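Local coordinates for CDP-4-keto-6-deoxy-D-glucose-3-dehydrase (Yersinia pseudotuberculosis, PDB 3BB8), which is a pyridoxal-phosphate-dependent enzyme of the aspartate aminotransferase fold that probably dehydrates CDP-4-keto-6-deoxy-D-glucose at C3 in lipopolysaccharide biosynthesis, at residues T43-L48 and G299-E304; I133-D138 and K391-G396; S198-K203 and E335-S340; I349-D354 and M405-W410. The protein carries 1 engineered substitution. All coordinates share one frame; numbering follows the deposited sequence.

Interaction 1: T43-L48 and G299-E304; sequences TKELQL and GLAQLE
Ala301 packs against Lys44, Glu45 and Leu48, where helices 43-55 and 293-323 meet nearly antiparallel in the aspartate aminotransferase fold. The axes of the two short segments approach to 8.2 Å, with their directions 157° apart. The tight part is centred on the methyl of Ala301. Its CB touches the backbone of helix 43-55, 3.5 Å from Glu45 CA. With so small a side chain in between, the CA atoms of Glu45 and Ala301 come to 5.0 Å. Leu48 adds one branch to this packing: its CD1 lies 4.0 Å from Ala301 CB and 4.2 Å from Leu300 CB.

Glu45 lies against the same methyl, with its CG 3.7 Å from Ala301 CB. A bend at chi2 (73°) turns CD back beside Ala301, and the side chain crosses that of Gln302 at about a right angle. The carboxylate is buried, but its charge is answered. Glu45 OE1 forms a salt bridge with Arg305, one residue beyond the segment, and accepts a hydrogen bond from the backbone N of Gly42, just ahead of helix 43-55.

The outer side is looser and open to solvent. Here Lys44 and Glu304, both exposed, cross at about a right angle. The opposite charges probably attract, but Lys44 NZ stays 4.0 Å from Glu304 OE2, beyond a salt bridge. Lys44 sends CG anti to its backbone N (chi1 -163°), which leaves Lys44 CG 3.6 Å from Ala301 CB.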
loop_
_atom_site.group_PDB
_atom_site.type_symbol
_atom_site.label_atom_id
_atom_site.label_comp_id
_atom_site.label_asym_id
_atom_site.label_seq_id
_atom_site.Cartn_x
_atom_site.Cartn_y
_atom_site.Cartn_z
ATOM N N THR A 43 7.848 23.190 -11.264
ATOM C CA THR A 43 7.879 22.814 -12.671
ATOM C C THR A 43 8.364 21.394 -12.927
ATOM O O THR A 43 7.679 20.610 -13.577
ATOM C CB THR A 43 8.764 23.791 -13.460
ATOM O OG1 THR A 43 8.270 25.124 -13.278
ATOM C CG2 THR A 43 8.752 23.449 -14.937
ATOM N N LYS A 44 9.542 21.062 -12.411
ATOM C CA LYS A 44 10.105 19.737 -12.614
ATOM C C LYS A 44 9.154 18.613 -12.184
ATOM O O LYS A 44 8.924 17.668 -12.944
ATOM C CB LYS A 44 11.425 19.617 -11.860
ATOM C CG LYS A 44 12.287 18.452 -12.307
ATOM C CD LYS A 44 12.790 18.646 -13.735
ATOM C CE LYS A 44 13.793 17.565 -14.129
ATOM N NZ LYS A 44 14.487 17.888 -15.411
ATOM N N GLU A 45 8.596 18.718 -10.978
ATOM C CA GLU A 45 7.687 17.692 -10.484
ATOM C C GLU A 45 6.510 17.496 -11.421
ATOM O O GLU A 45 6.232 16.371 -11.836
ATOM C CB GLU A 45 7.151 18.033 -9.086
ATOM C CG GLU A 45 8.170 17.940 -7.946
ATOM C CD GLU A 45 9.176 19.071 -7.968
ATOM O OE1 GLU A 45 8.804 20.174 -8.414
ATOM O OE2 GLU A 45 10.328 18.873 -7.534
ATOM N N LEU A 46 5.818 18.580 -11.759
ATOM C CA LEU A 46 4.662 18.465 -12.640
ATOM C C LEU A 46 5.034 17.952 -14.020
ATOM O O LEU A 46 4.264 17.219 -14.641
ATOM C CB LEU A 46 3.933 19.803 -12.780
ATOM C CG LEU A 46 3.057 20.226 -11.595
ATOM C CD1 LEU A 46 3.942 20.749 -10.477
ATOM C CD2 LEU A 46 2.065 21.296 -12.037
ATOM N N GLN A 47 6.213 18.331 -14.498
ATOM C CA GLN A 47 6.643 17.895 -15.817
ATOM C C GLN A 47 6.822 16.380 -15.865
ATOM O O GLN A 47 6.206 15.702 -16.701
ATOM C CB GLN A 47 7.938 18.599 -16.214
ATOM C CG GLN A 47 7.752 20.089 -16.485
ATOM C CD GLN A 47 8.991 20.744 -17.068
ATOM O OE1 GLN A 47 10.082 20.648 -16.504
ATOM N NE2 GLN A 47 8.824 21.422 -18.202
ATOM N N LEU A 48 7.648 15.850 -14.965
ATOM C CA LEU A 48 7.881 14.414 -14.927
ATOM C C LEU A 48 6.580 13.630 -14.752
ATOM O O LEU A 48 6.356 12.644 -15.453
ATOM C CB LEU A 48 8.874 14.051 -13.818
ATOM C CG LEU A 48 10.261 14.682 -13.948
ATOM C CD1 LEU A 48 11.267 13.886 -13.125
ATOM C CD2 LEU A 48 10.694 14.693 -15.410
ATOM N N GLY A 299 8.689 11.866 -7.145
ATOM C CA GLY A 299 9.807 11.659 -6.248
ATOM C C GLY A 299 11.151 11.939 -6.891
ATOM O O GLY A 299 12.042 12.497 -6.254
ATOM N N LEU A 300 11.310 11.557 -8.158
ATOM C CA LEU A 300 12.580 11.776 -8.856
ATOM C C LEU A 300 12.903 13.265 -8.940
ATOM O O LEU A 300 14.013 13.676 -8.613
ATOM C CB LEU A 300 12.547 11.162 -10.259
ATOM C CG LEU A 300 13.873 11.214 -11.029
ATOM C CD1 LEU A 300 14.975 10.507 -10.252
ATOM C CD2 LEU A 300 13.681 10.570 -12.383
ATOM N N ALA A 301 11.931 14.066 -9.366
ATOM C CA ALA A 301 12.117 15.516 -9.453
ATOM C C ALA A 301 12.540 16.050 -8.082
ATOM O O ALA A 301 13.535 16.773 -7.962
ATOM C CB ALA A 301 10.813 16.195 -9.900
ATOM N N GLN A 302 11.779 15.678 -7.055
ATOM C CA GLN A 302 12.047 16.092 -5.681
ATOM C C GLN A 302 13.490 15.797 -5.270
ATOM O O GLN A 302 14.107 16.574 -4.544
ATOM C CB GLN A 302 11.100 15.364 -4.708
ATOM C CG GLN A 302 9.629 15.768 -4.764
ATOM C CD GLN A 302 9.339 17.076 -4.036
ATOM O OE1 GLN A 302 9.523 18.164 -4.584
ATOM N NE2 GLN A 302 8.891 16.970 -2.791
ATOM N N LEU A 303 14.027 14.672 -5.726
ATOM C CA LEU A 303 15.393 14.297 -5.373
ATOM C C LEU A 303 16.441 15.343 -5.749
ATOM O O LEU A 303 17.524 15.387 -5.166
ATOM C CB LEU A 303 15.760 12.953 -6.008
ATOM C CG LEU A 303 15.375 11.706 -5.207
ATOM C CD1 LEU A 303 15.758 10.455 -5.990
ATOM C CD2 LEU A 303 16.089 11.718 -3.863
ATOM N N GLU A 304 16.134 16.183 -6.725
ATOM C CA GLU A 304 17.093 17.201 -7.111
ATOM C C GLU A 304 17.196 18.248 -5.999
ATOM O O GLU A 304 18.288 18.708 -5.656
ATOM C CB GLU A 304 16.658 17.869 -8.420
ATOM C CG GLU A 304 16.560 16.915 -9.610
ATOM C CD GLU A 304 16.108 17.612 -10.888
ATOM O OE1 GLU A 304 16.784 18.577 -11.312
ATOM O OE2 GLU A 304 15.081 17.196 -11.470
#

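Interaction 2: I133-D138 and K391-G396; sequences IPVFVD and KYRVVG
A parallel strand pairing joins Val135 and Phe136 of strand 133-140 to Arg393 and Val394 of the short strand 393-394, within the large mixed sheet of the enzyme. Three backbone bonds hold it. Arg393 N donates to Pro134 O at 3.0 Å, Phe136 N to Arg393 O at 2.8 Å, and Val395 N to Phe136 O at 3.0 Å. Phe136 thus bonds to the residues on either side of Val394, as parallel strands require. Val135 CA adds a CA-H...O contact to Arg393 O at 3.2 Å.

The Val135 and Arg393 side chains run alongside each other. Arg393 is bent at chi3 (-54°), and its guanidinium presents one face to Val135, with CG1 3.8 Å from Arg393 NH2. Glu112 of strand 112-115 holds this group by a salt bridge to Arg393 NE.

On the other face of the sheet the Phe136 ring points its edge at the face of Tyr392, an offset edge-to-face pair. The centroids are 5.8 Å apart and the planes stand at 79°. A chi1 of 64° sets Tyr392 CG between its backbone N and carbonyl carbon, where it meets the edge of the Phe136 ring. Phe136 CE1 touches Tyr392 CB at 3.7 Å. At the start of the pairing, Ile133 CD1 rests on the aliphatic end of Lys391, 3.7 Å from its CE.

Strand 133-140 also bonds to strand 112-115, and Ala154 of helix 151-154 packs on Val135 and Val395. The C-terminal part of the chain is thereby joined to the predominantly parallel central sheet typical of the aspartate aminotransferase fold.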
loop_
_atom_site.group_PDB
_atom_site.type_symbol
_atom_site.label_atom_id
_atom_site.label_comp_id
_atom_site.label_asym_id
_atom_site.label_seq_id
_atom_site.Cartn_x
_atom_site.Cartn_y
_atom_site.Cartn_z
ATOM N N ILE A 133 6.070 -8.928 20.376
ATOM C CA ILE A 133 5.747 -8.131 21.543
ATOM C C ILE A 133 6.645 -6.913 21.665
ATOM O O ILE A 133 7.869 -7.034 21.750
ATOM C CB ILE A 133 5.866 -8.995 22.819
ATOM C CG1 ILE A 133 4.954 -10.215 22.684
ATOM C CG2 ILE A 133 5.483 -8.191 24.043
ATOM C CD1 ILE A 133 5.288 -11.333 23.627
ATOM N N PRO A 134 6.045 -5.716 21.649
ATOM C CA PRO A 134 6.804 -4.469 21.766
ATOM C C PRO A 134 7.268 -4.283 23.213
ATOM O O PRO A 134 6.521 -4.560 24.153
ATOM C CB PRO A 134 5.789 -3.399 21.362
ATOM C CG PRO A 134 4.795 -4.150 20.528
ATOM C CD PRO A 134 4.650 -5.438 21.284
ATOM N N VAL A 135 8.506 -3.837 23.378
ATOM C CA VAL A 135 9.077 -3.575 24.698
ATOM C C VAL A 135 9.541 -2.116 24.692
ATOM O O VAL A 135 10.448 -1.758 23.942
ATOM C CB VAL A 135 10.277 -4.502 24.976
ATOM C CG1 VAL A 135 10.878 -4.183 26.338
ATOM C CG2 VAL A 135 9.821 -5.953 24.936
ATOM N N PHE A 136 8.915 -1.278 25.514
ATOM C CA PHE A 136 9.255 0.146 25.556
ATOM C C PHE A 136 10.186 0.622 26.676
ATOM O O PHE A 136 10.192 0.071 27.777
ATOM C CB PHE A 136 7.984 1.002 25.655
ATOM C CG PHE A 136 6.915 0.655 24.654
ATOM C CD1 PHE A 136 5.965 -0.321 24.945
ATOM C CD2 PHE A 136 6.832 1.338 23.438
ATOM C CE1 PHE A 136 4.939 -0.614 24.044
ATOM C CE2 PHE A 136 5.816 1.057 22.530
ATOM C CZ PHE A 136 4.864 0.078 22.833
ATOM N N VAL A 137 10.961 1.663 26.369
ATOM C CA VAL A 137 11.845 2.328 27.329
ATOM C C VAL A 137 11.645 3.825 27.087
ATOM O O VAL A 137 11.353 4.246 25.966
ATOM C CB VAL A 137 13.339 1.975 27.146
ATOM C CG1 VAL A 137 13.565 0.520 27.483
ATOM C CG2 VAL A 137 13.795 2.299 25.734
ATOM N N ASP A 138 11.801 4.628 28.132
ATOM C CA ASP A 138 11.589 6.067 28.033
ATOM C C ASP A 138 12.525 6.817 27.089
ATOM O O ASP A 138 13.593 6.329 26.723
ATOM C CB ASP A 138 11.656 6.680 29.437
ATOM C CG ASP A 138 10.949 8.021 29.527
ATOM O OD1 ASP A 138 9.850 8.163 28.948
ATOM O OD2 ASP A 138 11.485 8.927 30.194
ATOM N N LYS A 391 -0.552 -6.686 23.718
ATOM C CA LYS A 391 0.394 -7.273 24.646
ATOM C C LYS A 391 1.740 -6.585 24.483
ATOM O O LYS A 391 2.329 -6.606 23.402
ATOM C CB LYS A 391 0.559 -8.779 24.404
ATOM C CG LYS A 391 1.681 -9.381 25.248
ATOM C CD LYS A 391 1.648 -10.908 25.332
ATOM C CE LYS A 391 2.722 -11.408 26.311
ATOM N NZ LYS A 391 2.705 -12.884 26.529
ATOM N N TYR A 392 2.222 -5.974 25.558
ATOM C CA TYR A 392 3.505 -5.286 25.523
ATOM C C TYR A 392 4.177 -5.259 26.885
ATOM O O TYR A 392 3.581 -5.630 27.892
ATOM C CB TYR A 392 3.323 -3.845 25.043
ATOM C CG TYR A 392 2.480 -2.992 25.961
ATOM C CD1 TYR A 392 1.101 -2.888 25.781
ATOM C CD2 TYR A 392 3.065 -2.265 26.998
ATOM C CE1 TYR A 392 0.325 -2.074 26.607
ATOM C CE2 TYR A 392 2.299 -1.451 27.829
ATOM C CZ TYR A 392 0.935 -1.360 27.628
ATOM O OH TYR A 392 0.181 -0.549 28.446
ATOM N N ARG A 393 5.427 -4.820 26.906
ATOM C CA ARG A 393 6.172 -4.702 28.148
ATOM C C ARG A 393 6.849 -3.346 28.174
ATOM O O ARG A 393 7.225 -2.807 27.132
ATOM C CB ARG A 393 7.249 -5.782 28.276
ATOM C CG ARG A 393 6.730 -7.191 28.440
ATOM C CD ARG A 393 7.786 -8.096 29.090
ATOM N NE ARG A 393 9.073 -8.094 28.393
ATOM C CZ ARG A 393 10.154 -7.431 28.800
ATOM N NH1 ARG A 393 10.116 -6.700 29.911
ATOM N NH2 ARG A 393 11.281 -7.516 28.105
ATOM N N VAL A 394 6.993 -2.796 29.375
ATOM C CA VAL A 394 7.658 -1.517 29.555
ATOM C C VAL A 394 8.656 -1.643 30.705
ATOM O O VAL A 394 8.290 -1.968 31.835
ATOM C CB VAL A 394 6.642 -0.388 29.837
ATOM C CG1 VAL A 394 5.654 -0.829 30.878
ATOM C CG2 VAL A 394 7.369 0.866 30.296
ATOM N N VAL A 395 9.928 -1.420 30.391
ATOM C CA VAL A 395 10.992 -1.502 31.378
ATOM C C VAL A 395 11.288 -0.118 31.933
ATOM O O VAL A 395 11.688 0.779 31.199
ATOM C CB VAL A 395 12.274 -2.071 30.756
ATOM C CG1 VAL A 395 13.389 -2.084 31.785
ATOM C CG2 VAL A 395 12.013 -3.481 30.231
ATOM N N GLY A 396 11.099 0.045 33.238
ATOM C CA GLY A 396 11.337 1.335 33.861
ATOM C C GLY A 396 10.078 2.169 33.758
ATOM O O GLY A 396 8.986 1.620 33.632
#

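Interaction 3: S198-K203 and E335-S340; sequences STYDGK and EATENS
Asp201 and Asn339 each carry CG anti to the backbone N (chi1 -166° and -171°), and this brings the carboxylate, carried on the turn of a beta hairpin, to the amide. The hairpin joins strands 199-200 and 203-204 through a type I' turn from Tyr200 to Lys203. Strand 340-341 adds a third antiparallel strand on the other side of strand 199-200, where Tyr200 and Ser340 form a non-hydrogen-bonded pair.

Asn339 ND2 donates to Asp201 OD1 at 2.8 Å, in a bond that is nearly straight at 171°. The acceptor lies in the amide plane. The donor meets OD1 on its anti side, out of the carboxylate plane. A second bond runs between the same residues: Asp201 N donates to Asn339 O at 3.0 Å. Both residues have left-handed backbone angles, and both are exposed, so this pair, joined by two hydrogen bonds, lies at the surface.

Tyr200 forms the inner part. Asn339 O sits over one face of its ring, toward the rim, 3.9 Å from Tyr200 CG. Ser340 CB lies 4.0 Å from Tyr200 CD2, and Thr337 CG2 meets the ring edge 4.4 Å from Tyr200 CE2. Past the ring, Tyr200 OH is hydrogen-bonded to the backbone N of Ala175 in helix 174-184. Thr337 OG1 is hydrogen-bonded to Leu171 O. Ser340 OG, at the start of strand 340-341, donates back to Thr337 O at 2.6 Å.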
loop_
_atom_site.group_PDB
_atom_site.type_symbol
_atom_site.label_atom_id
_atom_site.label_comp_id
_atom_site.label_asym_id
_atom_site.label_seq_id
_atom_site.Cartn_x
_atom_site.Cartn_y
_atom_site.Cartn_z
ATOM N N SER A 198 19.562 13.244 7.581
ATOM C CA SER A 198 20.161 13.319 8.897
ATOM C C SER A 198 21.418 12.475 8.938
ATOM O O SER A 198 21.462 11.380 8.377
ATOM C CB SER A 198 19.180 12.826 9.969
ATOM O OG SER A 198 18.172 13.790 10.225
ATOM N N THR A 199 22.441 12.990 9.611
ATOM C CA THR A 199 23.701 12.279 9.741
ATOM C C THR A 199 24.054 12.141 11.216
ATOM O O THR A 199 23.631 12.942 12.046
ATOM C CB THR A 199 24.847 13.028 9.021
ATOM O OG1 THR A 199 25.126 14.256 9.706
ATOM C CG2 THR A 199 24.456 13.346 7.591
ATOM N N TYR A 200 24.815 11.104 11.532
ATOM C CA TYR A 200 25.260 10.847 12.892
ATOM C C TYR A 200 26.703 10.393 12.785
ATOM O O TYR A 200 26.992 9.359 12.181
ATOM C CB TYR A 200 24.415 9.752 13.547
ATOM C CG TYR A 200 24.850 9.389 14.952
ATOM C CD1 TYR A 200 25.981 8.603 15.175
ATOM C CD2 TYR A 200 24.127 9.830 16.063
ATOM C CE1 TYR A 200 26.379 8.261 16.473
ATOM C CE2 TYR A 200 24.516 9.498 17.363
ATOM C CZ TYR A 200 25.640 8.712 17.563
ATOM O OH TYR A 200 26.010 8.355 18.846
ATOM N N ASP A 201 27.611 11.174 13.360
ATOM C CA ASP A 201 29.027 10.843 13.313
ATOM C C ASP A 201 29.458 10.927 11.850
ATOM O O ASP A 201 30.344 10.201 11.409
ATOM C CB ASP A 201 29.248 9.430 13.872
ATOM C CG ASP A 201 30.703 9.137 14.176
ATOM O OD1 ASP A 201 31.343 9.967 14.857
ATOM O OD2 ASP A 201 31.205 8.076 13.746
ATOM N N GLY A 202 28.800 11.813 11.106
ATOM C CA GLY A 202 29.107 11.999 9.696
ATOM C C GLY A 202 28.463 11.011 8.734
ATOM O O GLY A 202 28.417 11.263 7.530
ATOM N N LYS A 203 27.956 9.898 9.258
ATOM C CA LYS A 203 27.334 8.856 8.437
ATOM C C LYS A 203 25.810 9.013 8.290
ATOM O O LYS A 203 25.085 9.128 9.280
ATOM C CB LYS A 203 27.673 7.481 9.033
ATOM C CG LYS A 203 27.180 6.277 8.238
ATOM C CD LYS A 203 27.525 4.971 8.960
ATOM C CE LYS A 203 27.083 3.745 8.170
ATOM N NZ LYS A 203 27.654 3.720 6.790
ATOM N N GLU A 335 17.228 20.297 21.129
ATOM C CA GLU A 335 18.668 20.096 21.091
ATOM C C GLU A 335 19.069 18.857 20.290
ATOM O O GLU A 335 18.649 17.734 20.593
ATOM C CB GLU A 335 19.217 19.998 22.517
ATOM C CG GLU A 335 19.402 21.341 23.201
ATOM C CD GLU A 335 19.613 21.210 24.701
ATOM O OE1 GLU A 335 20.186 20.190 25.145
ATOM O OE2 GLU A 335 19.212 22.139 25.438
ATOM N N ALA A 336 19.882 19.073 19.260
ATOM C CA ALA A 336 20.356 17.982 18.426
ATOM C C ALA A 336 21.106 16.995 19.303
ATOM O O ALA A 336 21.746 17.384 20.276
ATOM C CB ALA A 336 21.277 18.516 17.343
ATOM N N THR A 337 21.017 15.715 18.964
ATOM C CA THR A 337 21.703 14.677 19.721
ATOM C C THR A 337 23.211 14.831 19.530
ATOM O O THR A 337 23.677 15.192 18.448
ATOM C CB THR A 337 21.243 13.271 19.265
ATOM O OG1 THR A 337 19.881 13.074 19.660
ATOM C CG2 THR A 337 22.098 12.181 19.895
ATOM N N GLU A 338 23.967 14.557 20.587
ATOM C CA GLU A 338 25.418 14.693 20.536
ATOM C C GLU A 338 26.048 13.973 19.356
ATOM O O GLU A 338 25.758 12.804 19.086
ATOM C CB GLU A 338 26.061 14.180 21.823
ATOM C CG GLU A 338 27.477 14.712 22.027
ATOM C CD GLU A 338 28.295 13.865 22.978
ATOM O OE1 GLU A 338 27.810 13.576 24.095
ATOM O OE2 GLU A 338 29.428 13.491 22.604
ATOM N N ASN A 339 26.918 14.694 18.662
ATOM C CA ASN A 339 27.632 14.175 17.510
ATOM C C ASN A 339 26.697 13.789 16.373
ATOM O O ASN A 339 26.816 12.708 15.796
ATOM C CB ASN A 339 28.491 12.975 17.922
ATOM C CG ASN A 339 29.423 12.516 16.812
ATOM O OD1 ASN A 339 29.984 13.333 16.079
ATOM N ND2 ASN A 339 29.602 11.206 16.692
ATOM N N SER A 340 25.769 14.680 16.045
ATOM C CA SER A 340 24.832 14.417 14.961
ATOM C C SER A 340 24.492 15.713 14.250
ATOM O O SER A 340 24.570 16.788 14.836
ATOM C CB SER A 340 23.550 13.780 15.503
ATOM O OG SER A 340 22.697 14.750 16.080
#

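Interaction 4: I349-D354 and M405-W410; sequences ITLKED and MNQTFW
Ile349 and Phe409 form a hydrogen-bonded antiparallel pair. Ile349 N donates to Phe409 O at 2.7 Å, nearly straight at 174°, and Phe409 N returns a bond to Ile349 O at 3.0 Å. Leu351 N donates to Gln407 O at 3.0 Å, where helix 399-407 passes into strand 408-411. Between these bonds Thr350 and Thr408 face each other, and their OG1 atoms hydrogen-bond at 2.9 Å.

With chi1 at 73°, Phe409 CG stands between its own N and carbonyl carbon, and the ring lies alongside Ile349. One face of the ring takes Ile349 CB near its rim, with CB 4.0 Å from Phe409 CZ. Gln407 bends at chi2, and its amide stacks on the Glu353 carboxylate with the planes 7° apart. Glu353 OE2 is 3.8 Å from Gln407 CG.

A second shell fixes these groups. Tyr144 OH hydrogen-bonds to Thr350 OG1. Arg403, from the same helix as Gln407, holds Glu353 OE2 by a salt bridge. Arg359 bonds to the carbonyl oxygens of Met405 and Thr408 and so grips the helix-to-strand junction. Phe429 of helix 419-432 packs on both Ile349 and Phe409.

The Trp410 side chain lies about 8 Å from a bound pyridoxal phosphate and packs on Tyr280 of the second subunit. Strands 331-332, 347-351 and 408-411 together make a small antiparallel sheet backed by a helix, typical of the C-terminal domain in the aspartate aminotransferase fold.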
loop_
_atom_site.group_PDB
_atom_site.type_symbol
_atom_site.label_atom_id
_atom_site.label_comp_id
_atom_site.label_asym_id
_atom_site.label_seq_id
_atom_site.Cartn_x
_atom_site.Cartn_y
_atom_site.Cartn_z
ATOM N N ILE A 349 9.020 21.716 20.807
ATOM C CA ILE A 349 9.070 22.592 21.972
ATOM C C ILE A 349 8.258 22.035 23.135
ATOM O O ILE A 349 7.103 21.642 22.962
ATOM C CB ILE A 349 8.496 23.984 21.628
ATOM C CG1 ILE A 349 9.333 24.629 20.522
ATOM C CG2 ILE A 349 8.463 24.865 22.879
ATOM C CD1 ILE A 349 8.684 25.844 19.911
ATOM N N THR A 350 8.864 22.004 24.318
ATOM C CA THR A 350 8.177 21.551 25.520
ATOM C C THR A 350 7.856 22.719 26.446
ATOM O O THR A 350 8.756 23.376 26.969
ATOM C CB THR A 350 9.012 20.512 26.291
ATOM O OG1 THR A 350 9.168 19.332 25.492
ATOM C CG2 THR A 350 8.331 20.147 27.600
ATOM N N LEU A 351 6.566 22.973 26.644
ATOM C CA LEU A 351 6.123 24.064 27.505
ATOM C C LEU A 351 6.239 23.685 28.978
ATOM O O LEU A 351 5.735 22.645 29.402
ATOM C CB LEU A 351 4.682 24.458 27.174
ATOM C CG LEU A 351 3.962 25.326 28.207
ATOM C CD1 LEU A 351 4.436 26.770 28.120
ATOM C CD2 LEU A 351 2.455 25.240 28.025
ATOM N N LYS A 352 6.903 24.536 29.752
ATOM C CA LYS A 352 7.155 24.254 31.161
ATOM C C LYS A 352 5.853 24.205 31.954
ATOM O O LYS A 352 4.967 25.039 31.765
ATOM C CB LYS A 352 8.094 25.304 31.758
ATOM C CG LYS A 352 9.555 25.112 31.385
ATOM C CD LYS A 352 10.432 26.179 32.022
ATOM C CE LYS A 352 11.855 26.114 31.491
ATOM N NZ LYS A 352 12.465 24.771 31.701
ATOM N N GLU A 353 5.744 23.222 32.841
ATOM C CA GLU A 353 4.532 23.033 33.631
ATOM C C GLU A 353 4.253 24.246 34.511
ATOM O O GLU A 353 3.105 24.668 34.658
ATOM C CB GLU A 353 4.644 21.774 34.491
ATOM C CG GLU A 353 4.599 20.475 33.702
ATOM C CD GLU A 353 5.965 20.048 33.203
ATOM O OE1 GLU A 353 6.850 20.920 33.069
ATOM O OE2 GLU A 353 6.155 18.841 32.945
ATOM N N ASP A 354 5.309 24.804 35.094
ATOM C CA ASP A 354 5.170 25.894 36.051
ATOM C C ASP A 354 5.041 27.239 35.343
ATOM O O ASP A 354 5.224 28.292 35.952
ATOM C CB ASP A 354 6.360 25.919 37.013
ATOM C CG ASP A 354 7.658 26.290 36.324
ATOM O OD1 ASP A 354 7.609 27.032 35.321
ATOM O OD2 ASP A 354 8.728 25.839 36.785
ATOM N N MET A 405 3.619 13.722 25.968
ATOM C CA MET A 405 2.209 13.579 25.640
ATOM C C MET A 405 1.423 14.778 26.145
ATOM O O MET A 405 0.504 15.249 25.478
ATOM C CB MET A 405 1.645 12.300 26.266
ATOM C CG MET A 405 0.148 12.110 26.043
ATOM S SD MET A 405 -0.519 10.762 27.035
ATOM C CE MET A 405 -0.202 11.402 28.678
ATOM N N ASN A 406 1.800 15.278 27.318
ATOM C CA ASN A 406 1.105 16.415 27.921
ATOM C C ASN A 406 1.638 17.802 27.623
ATOM O O ASN A 406 0.861 18.739 27.456
ATOM C CB ASN A 406 1.083 16.284 29.446
ATOM C CG ASN A 406 0.246 15.131 29.921
ATOM O OD1 ASN A 406 -0.956 15.080 29.660
ATOM N ND2 ASN A 406 0.877 14.190 30.626
ATOM N N GLN A 407 2.957 17.939 27.554
ATOM C CA GLN A 407 3.558 19.261 27.381
ATOM C C GLN A 407 4.311 19.593 26.098
ATOM O O GLN A 407 4.714 20.744 25.905
ATOM C CB GLN A 407 4.490 19.512 28.566
ATOM C CG GLN A 407 3.829 19.316 29.925
ATOM C CD GLN A 407 2.847 20.419 30.240
ATOM O OE1 GLN A 407 3.216 21.594 30.282
ATOM N NE2 GLN A 407 1.594 20.056 30.462
ATOM N N THR A 408 4.502 18.618 25.217
ATOM C CA THR A 408 5.258 18.876 23.994
ATOM C C THR A 408 4.424 19.112 22.745
ATOM O O THR A 408 3.276 18.698 22.652
ATOM C CB THR A 408 6.244 17.718 23.727
ATOM O OG1 THR A 408 7.034 17.502 24.900
ATOM C CG2 THR A 408 7.168 18.034 22.556
ATOM N N PHE A 409 5.021 19.803 21.785
ATOM C CA PHE A 409 4.378 20.084 20.515
ATOM C C PHE A 409 5.479 20.604 19.590
ATOM O O PHE A 409 6.566 20.935 20.056
ATOM C CB PHE A 409 3.265 21.124 20.702
ATOM C CG PHE A 409 3.759 22.526 20.945
ATOM C CD1 PHE A 409 3.911 23.420 19.885
ATOM C CD2 PHE A 409 4.072 22.952 22.229
ATOM C CE1 PHE A 409 4.369 24.723 20.105
ATOM C CE2 PHE A 409 4.532 24.250 22.460
ATOM C CZ PHE A 409 4.680 25.135 21.394
ATOM N N TRP A 410 5.220 20.658 18.288
ATOM C CA TRP A 410 6.233 21.156 17.370
ATOM C C TRP A 410 5.651 22.090 16.336
ATOM O O TRP A 410 4.455 22.048 16.055
ATOM C CB TRP A 410 6.983 20.004 16.675
ATOM C CG TRP A 410 6.127 19.000 15.939
ATOM C CD1 TRP A 410 5.455 17.942 16.478
ATOM C CD2 TRP A 410 5.898 18.937 14.523
ATOM N NE1 TRP A 410 4.828 17.218 15.488
ATOM C CE2 TRP A 410 5.082 17.808 14.280
ATOM C CE3 TRP A 410 6.305 19.725 13.437
ATOM C CZ2 TRP A 410 4.665 17.446 12.998
ATOM C CZ3 TRP A 410 5.889 19.365 12.157
ATOM C CH2 TRP A 410 5.077 18.234 11.950
#

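How the interactions relate
From the N terminus, segments 43-48, 133-138 and 198-203 open interactions 1, 2 and 3 in turn. Segment 299-304 closes interaction 1 and 335-340 closes interaction 3, so those two cross. Interaction 4 opens at 349-354. Segment 391-396 then closes interaction 2, whose span contains all of interaction 3 and crosses interactions 1 and 4. Segment 405-410 closes interaction 4 last. Interaction 1 joins an early helix to the long helix 293-323. Interaction 2 brings the late chain back to the central sheet, on the opposite side of the chain's centre. Interaction 3 ties a surface hairpin to a later loop, and interaction 4 pairs two strands of the small C-terminal sheet. None touches another.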